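Local coordinates for multiheme cytochrome cf (Carboxydothermus ferrireducens DSM 11255, PDB 6QVM), which reduces extracellular Fe(III) as an eleven-heme cytochrome inserted in the S-layer, passing electrons to insoluble substrates, at the heme c site and the 2-acetamido-2-deoxy-beta-D-galactopyranose site. Sequence-based numbering; all coordinates share one arbitrary frame.

Site 1: the heme c site. Residues 380, 383-384, 387, 393-395, 397, 414, 471-473, 476-477, 487, 489, 496, 550, 554, 557, 559, 561. With HEC (heme c), chain B.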
loop_
_atom_site.group_PDB
_atom_site.type_symbol
_atom_site.label_atom_id
_atom_site.label_comp_id
_atom_site.label_asym_id
_atom_site.label_seq_id
_atom_site.Cartn_x
_atom_site.Cartn_y
_atom_site.Cartn_z
ATOM N N SER A 380 9.154 -6.997 4.618
ATOM C CA SER A 380 8.822 -6.123 5.737
ATOM C C SER A 380 9.642 -4.844 5.739
ATOM O O SER A 380 9.225 -3.859 6.355
ATOM C CB SER A 380 9.029 -6.863 7.056
ATOM O OG SER A 380 8.154 -7.969 7.151
ATOM N N CYS A 383 8.027 -1.512 5.039
ATOM C CA CYS A 383 7.313 -0.846 6.121
ATOM C C CYS A 383 8.207 -0.466 7.293
ATOM O O CYS A 383 7.930 0.528 7.978
ATOM C CB CYS A 383 6.185 -1.743 6.642
ATOM S SG CYS A 383 5.356 -2.713 5.365
ATOM N N GLU A 384 9.279 -1.224 7.530
ATOM C CA GLU A 384 10.087 -1.038 8.728
ATOM C C GLU A 384 10.872 0.266 8.725
ATOM O O GLU A 384 11.328 0.692 9.787
ATOM C CB GLU A 384 11.048 -2.214 8.900
ATOM C CG GLU A 384 10.408 -3.456 9.499
ATOM C CD GLU A 384 11.274 -4.689 9.340
ATOM O OE1 GLU A 384 11.954 -4.813 8.302
ATOM O OE2 GLU A 384 11.286 -5.534 10.257
ATOM N N HIS A 387 7.944 2.037 10.464
ATOM C CA HIS A 387 7.548 1.224 11.613
ATOM C C HIS A 387 8.758 0.425 12.100
ATOM O O HIS A 387 8.841 -0.795 11.953
ATOM C CB HIS A 387 6.402 0.293 11.242
ATOM C CG HIS A 387 5.198 0.977 10.673
ATOM N ND1 HIS A 387 4.061 1.209 11.416
ATOM C CD2 HIS A 387 4.933 1.433 9.425
ATOM C CE1 HIS A 387 3.158 1.806 10.658
ATOM N NE2 HIS A 387 3.661 1.952 9.445
ATOM N N ARG A 393 5.178 0.583 16.004
ATOM C CA ARG A 393 4.902 -0.839 16.144
ATOM C C ARG A 393 5.039 -1.580 14.819
ATOM O O ARG A 393 4.907 -1.000 13.740
ATOM C CB ARG A 393 3.499 -1.041 16.718
ATOM C CG ARG A 393 3.303 -0.470 18.122
ATOM C CD ARG A 393 3.797 -1.415 19.214
ATOM N NE ARG A 393 5.192 -1.808 19.028
ATOM C CZ ARG A 393 6.235 -1.058 19.372
ATOM N NH1 ARG A 393 6.044 0.131 19.924
ATOM N NH2 ARG A 393 7.470 -1.494 19.159
ATOM N N GLY A 394 5.310 -2.882 14.916
ATOM C CA GLY A 394 5.365 -3.746 13.755
ATOM C C GLY A 394 6.734 -4.356 13.525
ATOM O O GLY A 394 6.851 -5.574 13.375
ATOM N N GLY A 395 7.778 -3.521 13.502
ATOM C CA GLY A 395 9.103 -3.991 13.135
ATOM C C GLY A 395 9.664 -5.071 14.041
ATOM O O GLY A 395 10.462 -5.898 13.595
ATOM N N TYR A 397 8.496 -7.731 15.078
ATOM C CA TYR A 397 7.993 -9.086 14.872
ATOM C C TYR A 397 9.062 -10.052 14.365
ATOM O O TYR A 397 8.914 -11.266 14.547
ATOM C CB TYR A 397 6.810 -9.061 13.898
ATOM C CG TYR A 397 7.194 -9.352 12.468
ATOM C CD1 TYR A 397 7.794 -8.381 11.682
ATOM C CD2 TYR A 397 6.954 -10.598 11.905
ATOM C CE1 TYR A 397 8.157 -8.644 10.376
ATOM C CE2 TYR A 397 7.308 -10.870 10.597
ATOM C CZ TYR A 397 7.912 -9.889 9.836
ATOM O OH TYR A 397 8.263 -10.153 8.530
ATOM N N HIS A 414 7.772 -15.549 13.586
ATOM C CA HIS A 414 7.114 -15.233 12.323
ATOM C C HIS A 414 8.100 -14.732 11.274
ATOM O O HIS A 414 7.816 -14.827 10.075
ATOM C CB HIS A 414 6.011 -14.193 12.530
ATOM C CG HIS A 414 4.840 -14.699 13.317
ATOM N ND1 HIS A 414 4.581 -14.301 14.612
ATOM C CD2 HIS A 414 3.856 -15.571 12.991
ATOM C CE1 HIS A 414 3.490 -14.909 15.050
ATOM N NE2 HIS A 414 3.031 -15.685 14.086
ATOM N N ILE A 471 6.916 -14.782 6.635
ATOM C CA ILE A 471 5.749 -13.957 6.922
ATOM C C ILE A 471 6.197 -12.507 7.055
ATOM O O ILE A 471 7.217 -12.211 7.685
ATOM C CB ILE A 471 5.044 -14.454 8.195
ATOM C CG1 ILE A 471 4.510 -15.875 7.986
ATOM C CG2 ILE A 471 3.929 -13.506 8.597
ATOM C CD1 ILE A 471 4.114 -16.565 9.270
ATOM N N THR A 472 5.450 -11.595 6.438
ATOM C CA THR A 472 5.798 -10.182 6.423
ATOM C C THR A 472 4.585 -9.357 6.825
ATOM O O THR A 472 3.510 -9.893 7.106
ATOM C CB THR A 472 6.290 -9.734 5.044
ATOM O OG1 THR A 472 5.246 -9.920 4.079
ATOM C CG2 THR A 472 7.513 -10.542 4.625
ATOM N N CYS A 473 4.774 -8.033 6.851
ATOM C CA CYS A 473 3.703 -7.125 7.264
ATOM C C CYS A 473 2.435 -7.366 6.458
ATOM O O CYS A 473 1.340 -7.494 7.018
ATOM C CB CYS A 473 4.145 -5.669 7.098
ATOM S SG CYS A 473 5.740 -5.248 7.793
ATOM N N CYS A 476 -0.423 -10.041 7.040
ATOM C CA CYS A 476 -1.541 -9.737 7.918
ATOM C C CYS A 476 -2.209 -8.401 7.627
ATOM O O CYS A 476 -3.404 -8.259 7.888
ATOM C CB CYS A 476 -1.084 -9.752 9.381
ATOM S SG CYS A 476 -0.257 -11.279 9.940
ATOM N N HIS A 477 -1.480 -7.422 7.093
ATOM C CA HIS A 477 -2.014 -6.088 6.848
ATOM C C HIS A 477 -2.138 -5.831 5.354
ATOM O O HIS A 477 -1.267 -6.215 4.573
ATOM C CB HIS A 477 -1.119 -5.003 7.454
ATOM C CG HIS A 477 -0.959 -5.097 8.935
ATOM N ND1 HIS A 477 -1.831 -4.500 9.820
ATOM C CD2 HIS A 477 -0.009 -5.699 9.690
ATOM C CE1 HIS A 477 -1.433 -4.742 11.057
ATOM N NE2 HIS A 477 -0.330 -5.467 11.005
ATOM N N LYS A 487 -6.817 -1.474 11.853
ATOM C CA LYS A 487 -5.379 -1.597 11.602
ATOM C C LYS A 487 -5.090 -2.173 10.221
ATOM O O LYS A 487 -4.039 -2.783 9.999
ATOM C CB LYS A 487 -4.698 -2.442 12.681
ATOM C CG LYS A 487 -4.987 -1.974 14.109
ATOM C CD LYS A 487 -4.658 -0.498 14.289
ATOM C CE LYS A 487 -4.999 -0.021 15.687
ATOM N NZ LYS A 487 -4.722 1.428 15.854
ATOM N N LEU A 489 -6.138 -4.709 8.883
ATOM C CA LEU A 489 -6.008 -6.157 8.904
ATOM C C LEU A 489 -6.904 -6.781 7.842
ATOM O O LEU A 489 -7.947 -6.230 7.471
ATOM C CB LEU A 489 -6.370 -6.700 10.287
ATOM C CG LEU A 489 -5.445 -6.310 11.442
ATOM C CD1 LEU A 489 -6.078 -6.654 12.778
ATOM C CD2 LEU A 489 -4.100 -7.008 11.297
ATOM N N LEU A 496 -7.625 -14.335 11.940
ATOM C CA LEU A 496 -6.307 -14.168 11.337
ATOM C C LEU A 496 -5.300 -15.145 11.935
ATOM O O LEU A 496 -4.596 -15.850 11.203
ATOM C CB LEU A 496 -5.827 -12.727 11.516
ATOM C CG LEU A 496 -4.435 -12.407 10.971
ATOM C CD1 LEU A 496 -4.501 -12.082 9.486
ATOM C CD2 LEU A 496 -3.809 -11.271 11.758
ATOM N N VAL A 550 -4.873 -11.817 20.433
ATOM C CA VAL A 550 -4.100 -10.591 20.530
ATOM C C VAL A 550 -4.108 -10.002 21.935
ATOM O O VAL A 550 -3.206 -9.227 22.276
ATOM C CB VAL A 550 -4.638 -9.570 19.510
ATOM C CG1 VAL A 550 -4.403 -10.051 18.092
ATOM C CG2 VAL A 550 -6.129 -9.330 19.740
ATOM N N MET A 554 -0.434 -9.849 21.928
ATOM C CA MET A 554 -0.128 -8.537 21.354
ATOM C C MET A 554 -0.672 -7.413 22.235
ATOM O O MET A 554 -1.488 -6.603 21.789
ATOM C CB MET A 554 -0.682 -8.430 19.932
ATOM C CG MET A 554 -0.233 -9.528 18.978
ATOM S SD MET A 554 -0.716 -9.155 17.280
ATOM C CE MET A 554 0.401 -7.810 16.898
ATOM N N GLY A 557 -0.546 -3.537 21.100
ATOM C CA GLY A 557 -0.102 -3.621 19.722
ATOM C C GLY A 557 1.293 -4.171 19.523
ATOM O O GLY A 557 1.790 -4.156 18.390
ATOM N N HIS A 559 4.251 -6.559 18.665
ATOM C CA HIS A 559 4.402 -7.701 17.773
ATOM C C HIS A 559 5.485 -8.670 18.239
ATOM O O HIS A 559 6.061 -9.389 17.418
ATOM C CB HIS A 559 4.712 -7.234 16.350
ATOM C CG HIS A 559 3.558 -6.573 15.665
ATOM N ND1 HIS A 559 2.899 -5.484 16.195
ATOM C CD2 HIS A 559 2.950 -6.842 14.485
ATOM C CE1 HIS A 559 1.928 -5.116 15.376
ATOM N NE2 HIS A 559 1.939 -5.922 14.328
ATOM N N PHE A 561 4.795 -11.117 20.378
ATOM C CA PHE A 561 4.023 -12.355 20.472
ATOM C C PHE A 561 4.415 -13.209 21.674
ATOM O O PHE A 561 3.777 -14.231 21.942
ATOM C CB PHE A 561 4.142 -13.169 19.180
ATOM C CG PHE A 561 3.511 -12.507 17.987
ATOM C CD1 PHE A 561 2.153 -12.624 17.752
ATOM C CD2 PHE A 561 4.277 -11.766 17.104
ATOM C CE1 PHE A 561 1.569 -12.014 16.659
ATOM C CE2 PHE A 561 3.700 -11.153 16.006
ATOM C CZ PHE A 561 2.343 -11.277 15.784
HETATM FE FE HEC B . 0.818 -5.651 12.614
HETATM C CHA HEC B . -1.276 -4.090 14.833
HETATM C CHB HEC B . 2.098 -2.622 11.691
HETATM C CHC HEC B . 3.224 -7.263 10.729
HETATM C CHD HEC B . -0.939 -8.590 12.846
HETATM N NA HEC B . 0.456 -3.711 13.134
HETATM C C1A HEC B . -0.437 -3.282 14.094
HETATM C C2A HEC B . -0.323 -1.839 14.194
HETATM C C3A HEC B . 0.608 -1.435 13.323
HETATM C C4A HEC B . 1.114 -2.604 12.644
HETATM C CMA HEC B . 1.051 0.022 13.092
HETATM C CAA HEC B . -1.125 -0.947 15.167
HETATM C CBA HEC B . -0.460 -1.123 16.537
HETATM C CGA HEC B . -1.215 -0.372 17.598
HETATM O O1A HEC B . -0.647 0.631 18.099
HETATM O O2A HEC B . -2.362 -0.766 17.944
HETATM N NB HEC B . 2.352 -5.066 11.418
HETATM C C1B HEC B . 2.761 -3.754 11.255
HETATM C C2B HEC B . 4.023 -3.769 10.549
HETATM C C3B HEC B . 4.331 -5.048 10.259
HETATM C C4B HEC B . 3.287 -5.890 10.819
HETATM C CMB HEC B . 4.802 -2.509 10.139
HETATM C CAB HEC B . 5.587 -5.581 9.513
HETATM C CBB HEC B . 6.913 -5.197 10.227
HETATM N NC HEC B . 1.046 -7.551 11.847
HETATM C C1C HEC B . 2.171 -8.026 11.192
HETATM C C2C HEC B . 2.062 -9.465 11.049
HETATM C C3C HEC B . 0.944 -9.857 11.705
HETATM C C4C HEC B . 0.269 -8.648 12.173
HETATM C CMC HEC B . 3.165 -10.365 10.435
HETATM C CAC HEC B . 0.361 -11.295 11.846
HETATM C CBC HEC B . 1.328 -12.288 12.535
HETATM N ND HEC B . -0.847 -6.243 13.672
HETATM C C1D HEC B . -1.389 -7.527 13.611
HETATM C C2D HEC B . -2.539 -7.570 14.476
HETATM C C3D HEC B . -2.645 -6.174 15.096
HETATM C C4D HEC B . -1.545 -5.415 14.550
HETATM C CMD HEC B . -3.459 -8.778 14.723
HETATM C CAD HEC B . -3.698 -5.704 16.114
HETATM C CBD HEC B . -3.003 -5.686 17.474
HETATM C CGD HEC B . -3.990 -5.407 18.580
HETATM O O1D HEC B . -3.581 -4.767 19.586
HETATM O O2D HEC B . -5.177 -5.816 18.453
#
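Two hydrogen bonds grip the phenol oxygen OH of Tyr397 at one corner of this bis-histidine heme c pocket. OH meets OG of Ser380 at 2.6 Å. It also donates to the carbonyl O of Ile471 at 2.5 Å, in the carbonyl plane and on a lone pair. Thus pinned at its tip, and with CG roughly at right angles to the backbone N (chi1 96°), which directs the ring toward a thioether arm, the ring lays its CD1-CE1 side against the heme: CD1 of Tyr397 is 3.6 Å from CBB, the methyl end of that arm. An alanine here would remove the ring and both hydrogen bonds, and would probably loosen the packing around that arm and the hold on Ser380 and the Ile471 carbonyl. The arm itself is bonded to SG of Cys473, and SG of Cys476 takes CAC; with His477 they form the heme-binding CXXCH motif. His477 is the proximal ligand, NE2 to FE 2.0 Å, and His559 the distal one, NE2 to FE 2.1 Å, the two standing across the iron at 177°. Behind the proximal ring, ND1 of His477 donates in the ring plane to O of Lys487 at 2.8 Å, nearly along the C=O axis (170°), fixing the ring's rotation and probably making it more electron-rich. On the distal side ND1 of His559 donates a hydrogen bond to the carbonyl O of Gly557 at 2.8 Å, while CE of Met554 caps one imidazole face and CA of Gly394 the other. Pyrrole D is sandwiched too, CD2 of Leu489 over its proximal face and CE of Met554 over its distal face. At the propionate edge, NZ of Lys487, on a chain bent at chi2, makes a long salt bridge to O2A at 3.8 Å and may partly balance the carboxylate charge. The heme is largely buried, and its near-octahedral iron has both axial positions filled by protein, as suits a relay in the cytochrome's electron-transfer chain.

Site 2: the 2-acetamido-2-deoxy-beta-D-galactopyranose site. Residues 288, 312, 333, 335, 338, 340. With NGA (2-acetamido-2-deoxy-beta-D-galactopyranose), chain C; NGA (2-acetamido-2-deoxy-beta-D-galactopyranose), chain D.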
loop_
_atom_site.group_PDB
_atom_site.type_symbol
_atom_site.label_atom_id
_atom_site.label_comp_id
_atom_site.label_asym_id
_atom_site.label_seq_id
_atom_site.Cartn_x
_atom_site.Cartn_y
_atom_site.Cartn_z
ATOM N N LYS A 288 7.654 24.122 14.687
ATOM C CA LYS A 288 7.627 23.551 16.022
ATOM C C LYS A 288 6.190 23.293 16.440
ATOM O O LYS A 288 5.270 23.997 16.021
ATOM C CB LYS A 288 8.303 24.468 17.040
ATOM C CG LYS A 288 9.746 24.785 16.721
ATOM C CD LYS A 288 10.552 25.142 17.953
ATOM C CE LYS A 288 11.953 25.590 17.555
ATOM N NZ LYS A 288 12.920 25.456 18.682
ATOM N N VAL A 312 12.340 18.723 11.187
ATOM C CA VAL A 312 13.662 18.147 11.399
ATOM C C VAL A 312 13.547 16.761 12.030
ATOM O O VAL A 312 14.334 15.855 11.734
ATOM C CB VAL A 312 14.528 19.109 12.240
ATOM C CG1 VAL A 312 15.823 18.431 12.668
ATOM C CG2 VAL A 312 14.801 20.375 11.458
ATOM N N TYR A 333 13.946 18.139 4.160
ATOM C CA TYR A 333 14.127 19.580 4.167
ATOM C C TYR A 333 15.558 19.906 3.780
ATOM O O TYR A 333 16.430 19.033 3.723
ATOM C CB TYR A 333 13.831 20.170 5.547
ATOM C CG TYR A 333 14.820 19.671 6.579
ATOM C CD1 TYR A 333 14.617 18.461 7.226
ATOM C CD2 TYR A 333 15.978 20.385 6.873
ATOM C CE1 TYR A 333 15.523 17.982 8.149
ATOM C CE2 TYR A 333 16.892 19.912 7.798
ATOM C CZ TYR A 333 16.657 18.710 8.432
ATOM O OH TYR A 333 17.557 18.239 9.356
ATOM N N VAL A 335 18.083 23.502 4.993
ATOM C CA VAL A 335 18.091 24.663 5.880
ATOM C C VAL A 335 19.005 25.731 5.290
ATOM O O VAL A 335 20.223 25.532 5.191
ATOM C CB VAL A 335 18.531 24.283 7.304
ATOM C CG1 VAL A 335 19.590 23.199 7.275
ATOM C CG2 VAL A 335 19.035 25.497 8.066
ATOM N N ASN A 338 18.964 29.654 8.594
ATOM C CA ASN A 338 17.998 29.688 9.687
ATOM C C ASN A 338 16.579 29.400 9.232
ATOM O O ASN A 338 15.747 29.024 10.065
ATOM C CB ASN A 338 18.027 31.058 10.372
ATOM C CG ASN A 338 17.761 32.195 9.399
ATOM O OD1 ASN A 338 16.673 32.764 9.383
ATOM N ND2 ASN A 338 18.750 32.515 8.569
ATOM N N TYR A 340 13.905 27.178 6.769
ATOM C CA TYR A 340 13.821 25.822 6.244
ATOM C C TYR A 340 13.105 25.833 4.901
ATOM O O TYR A 340 12.177 26.616 4.689
ATOM C CB TYR A 340 13.101 24.900 7.226
ATOM C CG TYR A 340 13.848 24.715 8.528
ATOM C CD1 TYR A 340 14.810 23.724 8.661
ATOM C CD2 TYR A 340 13.593 25.531 9.624
ATOM C CE1 TYR A 340 15.497 23.545 9.848
ATOM C CE2 TYR A 340 14.273 25.357 10.820
ATOM C CZ TYR A 340 15.231 24.365 10.926
ATOM O OH TYR A 340 15.927 24.193 12.110
HETATM C C1 NGA C . 17.234 24.125 12.529
HETATM C C2 NGA C . 17.646 24.558 13.944
HETATM C C3 NGA C . 18.876 23.888 14.555
HETATM C C4 NGA C . 18.985 22.461 14.043
HETATM C C5 NGA C . 18.956 22.401 12.521
HETATM C C6 NGA C . 19.090 20.954 12.052
HETATM C C7 NGA C . 16.795 26.776 14.072
HETATM C C8 NGA C . 16.724 28.053 13.285
HETATM N N2 NGA C . 17.844 25.991 13.863
HETATM O O3 NGA C . 18.797 23.836 15.981
HETATM O O4 NGA C . 17.909 21.698 14.540
HETATM O O5 NGA C . 17.743 22.909 12.008
HETATM O O6 NGA C . 19.453 20.894 10.689
HETATM O O7 NGA C . 15.897 26.469 14.858
HETATM C C1 NGA D . 19.134 25.124 16.605
HETATM C C2 NGA D . 19.089 25.117 18.157
HETATM C C3 NGA D . 19.390 26.531 18.688
HETATM C C4 NGA D . 20.551 27.224 17.958
HETATM C C5 NGA D . 20.536 26.926 16.457
HETATM C C6 NGA D . 21.758 27.439 15.712
HETATM C C7 NGA D . 17.495 24.584 19.919
HETATM C C8 NGA D . 16.054 24.751 20.280
HETATM N N2 NGA D . 17.801 24.640 18.625
HETATM O O3 NGA D . 19.691 26.483 20.069
HETATM O O4 NGA D . 21.782 26.843 18.543
HETATM O O5 NGA D . 20.451 25.536 16.246
HETATM O O6 NGA D . 21.568 27.099 14.355
HETATM O O7 NGA D . 18.318 24.411 20.815
#
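O-glycosylation of a tyrosine defines this site, which lies in a stretch related to cytochrome c554 and c-prime. The phenol oxygen OH of Tyr340 is bonded to the anomeric carbon C1 of the chain C sugar at 1.4 Å, and O3 of that sugar carries C1 of the chain D sugar, a 1-3 linkage. Both sugars are poorly ordered. Tyr340, on strand 339-342, has CG anti to its carbonyl carbon (chi1 -65°) and meets the first sugar tip-on: the ring oxygen O5 sits at the edge of the phenol ring, in its plane, 3.2 Å from CE1. This edge is the floor. Val312 on helix 310-313 walls the O5 side, CG2 3.9 Å from the ring oxygen O5 and CG1 turned toward C6 of the hydroxymethyl group. OH of Tyr333 comes tip to tip with the hydroxymethyl O6 at 3.5 Å, and CG1 of Val335 lines it more loosely. CG2 of Val312 also rests over the rim of one face of the Tyr333 ring. Across the sugar, the backbone O of Asn338, itself poorly ordered, lies 3.5 Å from the acetamido methyl C8. No protein-sugar polar pair is close enough to bond, so the covalent link, with loose packing, probably does most of the holding. The extended Lys288 meets the second sugar tip to tip, NZ 3.6 Å from its acetamido methyl C8; no lining residue lies across that ring as a lid, and most of it stays open to solvent.

Sites 1 and 2 belong to the same chain, with their C-alpha centres about 33 Å apart, and they have no residue or secondary-structure element in common. Site 2 draws on sequence from 288 to 340, including helix 310-313 and strands 333-336 and 339-342. Site 1 is gathered from later segments, between 380 and 561. The separation makes direct contact between this glycan and the site 1 heme unlikely. It fits a modular protein in which a buried redox relay and a sugar-bearing outer surface are kept apart, the glycan perhaps helping to shape that surface; the structure alone does not show its role.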